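Local coordinates for protein uncharacterized peptidase Lmo0363 (Listeria monocytogenes, PDB 3L4E) that probably acts as a serine-type peptidase of family S51, related to peptidase E, at residues I65-L77 with F92-I106. Numbering follows the deposited sequence.
Sequences IATESLGEITTKL and FLLQELKRTGADKLI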
loop_
_atom_site.group_PDB
_atom_site.type_symbol
_atom_site.label_atom_id
_atom_site.label_comp_id
_atom_site.label_asym_id
_atom_site.label_seq_id
_atom_site.Cartn_x
_atom_site.Cartn_y
_atom_site.Cartn_z
ATOM N N ILE A 65 1.480 11.111 7.055
ATOM C CA ILE A 65 2.875 11.049 7.476
ATOM C C ILE A 65 3.642 12.324 7.158
ATOM O O ILE A 65 4.587 12.674 7.857
ATOM C CB ILE A 65 3.595 9.861 6.798
ATOM C CG1 ILE A 65 2.848 8.557 7.086
ATOM C CG2 ILE A 65 5.064 9.788 7.224
ATOM C CD1 ILE A 65 2.693 8.261 8.549
ATOM N N ALA A 66 3.236 13.017 6.101
ATOM C CA ALA A 66 3.963 14.196 5.642
ATOM C C ALA A 66 3.815 15.395 6.572
ATOM O O ALA A 66 4.658 16.288 6.570
ATOM C CB ALA A 66 3.534 14.566 4.225
ATOM N N THR A 67 2.751 15.414 7.372
ATOM C CA THR A 67 2.411 16.612 8.140
ATOM C C THR A 67 2.264 16.424 9.652
ATOM O O THR A 67 2.320 17.397 10.402
ATOM C CB THR A 67 1.115 17.262 7.609
ATOM O OG1 THR A 67 0.031 16.332 7.719
ATOM C CG2 THR A 67 1.282 17.668 6.157
ATOM N N GLU A 68 2.076 15.191 10.108
ATOM C CA GLU A 68 1.817 14.966 11.528
ATOM C C GLU A 68 3.059 14.606 12.345
ATOM O O GLU A 68 4.006 14.003 11.828
ATOM C CB GLU A 68 0.699 13.936 11.710
ATOM C CG GLU A 68 -0.648 14.461 11.227
ATOM C CD GLU A 68 -1.778 13.477 11.427
ATOM O OE1 GLU A 68 -1.945 12.586 10.570
ATOM O OE2 GLU A 68 -2.508 13.602 12.431
ATOM N N SER A 69 3.046 14.991 13.621
ATOM C CA SER A 69 4.162 14.739 14.530
ATOM C C SER A 69 4.419 13.245 14.664
ATOM O O SER A 69 3.545 12.433 14.362
ATOM C CB SER A 69 3.853 15.323 15.908
ATOM O OG SER A 69 2.822 14.580 16.535
ATOM N N LEU A 70 5.616 12.875 15.109
ATOM C CA LEU A 70 5.909 11.462 15.327
ATOM C C LEU A 70 5.056 10.913 16.460
ATOM O O LEU A 70 4.737 9.723 16.487
ATOM C CB LEU A 70 7.391 11.231 15.616
ATOM C CG LEU A 70 8.198 10.712 14.426
ATOM C CD1 LEU A 70 7.607 9.403 13.890
ATOM C CD2 LEU A 70 8.272 11.769 13.326
ATOM N N GLY A 71 4.690 11.786 17.396
ATOM C CA GLY A 71 3.822 11.402 18.490
ATOM C C GLY A 71 2.499 10.878 17.975
ATOM O O GLY A 71 2.021 9.831 18.412
ATOM N N GLU A 72 1.908 11.608 17.035
ATOM C CA GLU A 72 0.620 11.238 16.469
ATOM C C GLU A 72 0.751 10.004 15.581
ATOM O O GLU A 72 -0.131 9.144 15.566
ATOM C CB GLU A 72 0.039 12.404 15.665
ATOM C CG GLU A 72 -1.452 12.296 15.418
ATOM C CD GLU A 72 -2.252 12.358 16.706
ATOM O OE1 GLU A 72 -3.386 11.831 16.732
ATOM O OE2 GLU A 72 -1.742 12.929 17.694
ATOM N N ILE A 73 1.850 9.926 14.837
ATOM C CA ILE A 73 2.103 8.785 13.969
ATOM C C ILE A 73 2.238 7.523 14.812
ATOM O O ILE A 73 1.603 6.508 14.533
ATOM C CB ILE A 73 3.385 8.987 13.130
ATOM C CG1 ILE A 73 3.194 10.128 12.121
ATOM C CG2 ILE A 73 3.782 7.686 12.428
ATOM C CD1 ILE A 73 4.456 10.481 11.336
ATOM N N THR A 74 3.054 7.603 15.857
ATOM C CA THR A 74 3.265 6.470 16.754
ATOM C C THR A 74 1.962 6.019 17.406
ATOM O O THR A 74 1.644 4.830 17.429
ATOM C CB THR A 74 4.291 6.802 17.853
ATOM O OG1 THR A 74 5.547 7.140 17.249
ATOM C CG2 THR A 74 4.492 5.607 18.770
ATOM N N THR A 75 1.209 6.984 17.926
ATOM C CA THR A 75 -0.033 6.708 18.640
ATOM C C THR A 75 -1.083 6.034 17.763
ATOM O O THR A 75 -1.631 4.996 18.133
ATOM C CB THR A 75 -0.630 7.996 19.231
ATOM O OG1 THR A 75 0.330 8.614 20.099
ATOM C CG2 THR A 75 -1.900 7.691 20.021
ATOM N N LYS A 76 -1.364 6.628 16.606
ATOM C CA LYS A 76 -2.374 6.089 15.702
ATOM C C LYS A 76 -2.006 4.690 15.218
ATOM O O LYS A 76 -2.832 3.780 15.243
ATOM C CB LYS A 76 -2.602 7.033 14.517
ATOM C CG LYS A 76 -3.252 8.357 14.912
ATOM C CD LYS A 76 -3.455 9.286 13.722
ATOM C CE LYS A 76 -4.260 10.522 14.126
ATOM N NZ LYS A 76 -4.415 11.503 13.011
ATOM N N LEU A 77 -0.760 4.522 14.781
ATOM C CA LEU A 77 -0.297 3.221 14.323
ATOM C C LEU A 77 -0.470 2.145 15.394
ATOM O O LEU A 77 -0.812 0.999 15.082
ATOM C CB LEU A 77 1.162 3.295 13.856
ATOM C CG LEU A 77 1.359 3.945 12.484
ATOM C CD1 LEU A 77 2.840 4.126 12.190
ATOM C CD2 LEU A 77 0.678 3.125 11.386
ATOM N N PHE A 92 7.361 9.635 -3.195
ATOM C CA PHE A 92 7.007 10.587 -2.148
ATOM C C PHE A 92 6.588 9.862 -0.871
ATOM O O PHE A 92 6.997 10.241 0.235
ATOM C CB PHE A 92 5.901 11.531 -2.605
ATOM C CG PHE A 92 5.568 12.578 -1.595
ATOM C CD1 PHE A 92 6.462 13.608 -1.329
ATOM C CD2 PHE A 92 4.385 12.519 -0.880
ATOM C CE1 PHE A 92 6.172 14.569 -0.383
ATOM C CE2 PHE A 92 4.085 13.475 0.065
ATOM C CZ PHE A 92 4.980 14.502 0.319
ATOM N N LEU A 93 5.782 8.816 -1.027
ATOM C CA LEU A 93 5.383 7.978 0.101
ATOM C C LEU A 93 6.590 7.431 0.869
ATOM O O LEU A 93 6.688 7.582 2.093
ATOM C CB LEU A 93 4.488 6.836 -0.381
ATOM C CG LEU A 93 4.096 5.758 0.634
ATOM C CD1 LEU A 93 3.257 6.319 1.777
ATOM C CD2 LEU A 93 3.368 4.620 -0.082
ATOM N N LEU A 94 7.513 6.789 0.162
ATOM C CA LEU A 94 8.678 6.200 0.823
ATOM C C LEU A 94 9.535 7.289 1.463
ATOM O O LEU A 94 10.046 7.127 2.571
ATOM C CB LEU A 94 9.509 5.386 -0.169
ATOM C CG LEU A 94 10.692 4.622 0.429
ATOM C CD1 LEU A 94 10.227 3.673 1.519
ATOM C CD2 LEU A 94 11.463 3.869 -0.669
ATOM N N GLN A 95 9.677 8.404 0.759
ATOM C CA GLN A 95 10.425 9.538 1.279
ATOM C C GLN A 95 9.899 9.987 2.637
ATOM O O GLN A 95 10.666 10.180 3.574
ATOM C CB GLN A 95 10.381 10.701 0.290
ATOM C CG GLN A 95 11.055 11.953 0.796
ATOM C CD GLN A 95 10.985 13.051 -0.222
ATOM O OE1 GLN A 95 11.779 13.085 -1.157
ATOM N NE2 GLN A 95 10.004 13.940 -0.076
ATOM N N GLU A 96 8.585 10.148 2.746
ATOM C CA GLU A 96 7.997 10.640 3.987
ATOM C C GLU A 96 8.043 9.590 5.101
ATOM O O GLU A 96 8.271 9.927 6.269
ATOM C CB GLU A 96 6.580 11.159 3.737
ATOM C CG GLU A 96 6.554 12.344 2.768
ATOM C CD GLU A 96 7.439 13.508 3.232
ATOM O OE1 GLU A 96 7.196 14.051 4.327
ATOM O OE2 GLU A 96 8.381 13.881 2.504
ATOM N N LEU A 97 7.859 8.321 4.742
ATOM C CA LEU A 97 8.008 7.246 5.715
ATOM C C LEU A 97 9.428 7.181 6.281
ATOM O O LEU A 97 9.612 7.002 7.485
ATOM C CB LEU A 97 7.623 5.901 5.104
ATOM C CG LEU A 97 6.141 5.669 4.796
ATOM C CD1 LEU A 97 5.963 4.354 4.058
ATOM C CD2 LEU A 97 5.280 5.677 6.059
ATOM N N LYS A 98 10.435 7.325 5.424
ATOM C CA LYS A 98 11.814 7.314 5.909
ATOM C C LYS A 98 12.157 8.562 6.731
ATOM O O LYS A 98 12.814 8.465 7.779
ATOM C CB LYS A 98 12.808 7.157 4.756
ATOM C CG LYS A 98 12.775 5.807 4.079
ATOM C CD LYS A 98 13.948 5.674 3.112
ATOM C CE LYS A 98 13.999 4.296 2.474
ATOM N NZ LYS A 98 15.219 4.134 1.631
ATOM N N ARG A 99 11.720 9.729 6.262
ATOM C CA ARG A 99 12.021 10.989 6.939
ATOM C C ARG A 99 11.567 10.990 8.394
ATOM O O ARG A 99 12.228 11.559 9.265
ATOM C CB ARG A 99 11.374 12.179 6.221
ATOM C CG ARG A 99 11.501 13.473 7.026
ATOM C CD ARG A 99 10.783 14.662 6.406
ATOM N NE ARG A 99 9.328 14.525 6.368
ATOM C CZ ARG A 99 8.504 14.838 7.367
ATOM N NH1 ARG A 99 8.976 15.286 8.521
ATOM N NH2 ARG A 99 7.196 14.684 7.215
ATOM N N THR A 100 10.424 10.363 8.646
ATOM C CA THR A 100 9.837 10.360 9.979
ATOM C C THR A 100 10.270 9.161 10.790
ATOM O O THR A 100 10.040 9.108 11.990
ATOM C CB THR A 100 8.307 10.332 9.901
ATOM O OG1 THR A 100 7.890 9.197 9.130
ATOM C CG2 THR A 100 7.790 11.600 9.252
ATOM N N GLY A 101 10.879 8.186 10.127
ATOM C CA GLY A 101 11.211 6.932 10.777
ATOM C C GLY A 101 9.976 6.058 10.961
ATOM O O GLY A 101 10.000 5.098 11.731
ATOM N N ALA A 102 8.897 6.384 10.248
ATOM C CA ALA A 102 7.642 5.638 10.379
ATOM C C ALA A 102 7.671 4.306 9.636
ATOM O O ALA A 102 6.884 3.408 9.924
ATOM C CB ALA A 102 6.469 6.488 9.910
ATOM N N ASP A 103 8.576 4.169 8.676
ATOM C CA ASP A 103 8.755 2.878 8.035
ATOM C C ASP A 103 9.015 1.825 9.109
ATOM O O ASP A 103 8.460 0.726 9.067
ATOM C CB ASP A 103 9.876 2.917 6.983
ATOM C CG ASP A 103 11.238 3.323 7.559
ATOM O OD1 ASP A 103 11.305 4.047 8.572
ATOM O OD2 ASP A 103 12.261 2.918 6.972
ATOM N N LYS A 104 9.799 2.208 10.111
ATOM C CA LYS A 104 10.120 1.335 11.234
ATOM C C LYS A 104 8.892 0.991 12.075
ATOM O O LYS A 104 8.710 -0.158 12.483
ATOM C CB LYS A 104 11.184 1.992 12.120
ATOM C CG LYS A 104 12.229 1.032 12.665
ATOM C CD LYS A 104 13.255 0.664 11.603
ATOM C CE LYS A 104 12.726 -0.386 10.638
ATOM N NZ LYS A 104 13.615 -0.543 9.463
ATOM N N LEU A 105 8.054 1.991 12.332
ATOM C CA LEU A 105 6.864 1.808 13.161
ATOM C C LEU A 105 5.835 0.909 12.483
ATOM O O LEU A 105 5.087 0.183 13.143
ATOM C CB LEU A 105 6.247 3.164 13.487
ATOM C CG LEU A 105 7.199 4.090 14.240
ATOM C CD1 LEU A 105 6.564 5.455 14.442
ATOM C CD2 LEU A 105 7.580 3.469 15.568
ATOM N N ILE A 106 5.796 0.963 11.159
ATOM C CA ILE A 106 4.890 0.119 10.395
ATOM C C ILE A 106 5.377 -1.329 10.451
ATOM O O ILE A 106 4.595 -2.248 10.701
ATOM C CB ILE A 106 4.722 0.609 8.942
ATOM C CG1 ILE A 106 3.913 1.914 8.944
ATOM C CG2 ILE A 106 4.066 -0.473 8.075
ATOM C CD1 ILE A 106 3.740 2.564 7.598
HETATM O O HOH W 1 5.609 14.690 9.687
#
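Arg99 is linked to the loop before helix 70-77 by a water. The water accepts from Arg99 NH2 at 2.9 Å and donates to Ile65 O and Glu68 O. Ala66 O lies only 3.1 Å from Arg99 NH2, but the angle is too poor for a hydrogen bond. The guanidinium is held side-on by Glu96: NE and NH2 both donate to OE1, and OE2 accepts from Gln95 NE2. A bend at chi3 (66°) turns the Arg99 tip back to this carboxylate. Ala66 packs its methyl group against Glu96 and the CZ end of the Phe92 ring. Deeper in, Ile65 CG2 sits 3.3 Å from Glu96 O, and its CG1 branch meets Leu97 CD2.

Leu70 CD1 presses on Thr100 O at 3.1 Å, and Leu70 CD2 on Thr100 CB. Thr100 OG1 points back into its own chain (chi1 56°), donating to Glu96 O and accepting from Ala102 N in an ST turn. Its methyl group is thereby turned to Ile65 and Ile73. Gly101, with positive phi, makes a Schellman motif after the last turn. Helix 102-106 then runs nearly parallel to helix 70-77, at 12° and 10.4 Å between axes. In the conformer described, Leu105 is a knob among Leu70, Ile73, Thr74 and Leu77. Leu105 CB lies 3.8 Å from Leu77 CD1. Leu77 also reaches Thr31 and Ile83 on strands 29-33 and 82-85. The contact joins helices 70-79 and 102-111 beside the sheet, away from the probable catalytic residues Ser120 and His161. The chemistry implies an apolar helix interface with a polar border, where the salt bridge positions Arg99 and the water carries the link to the loop.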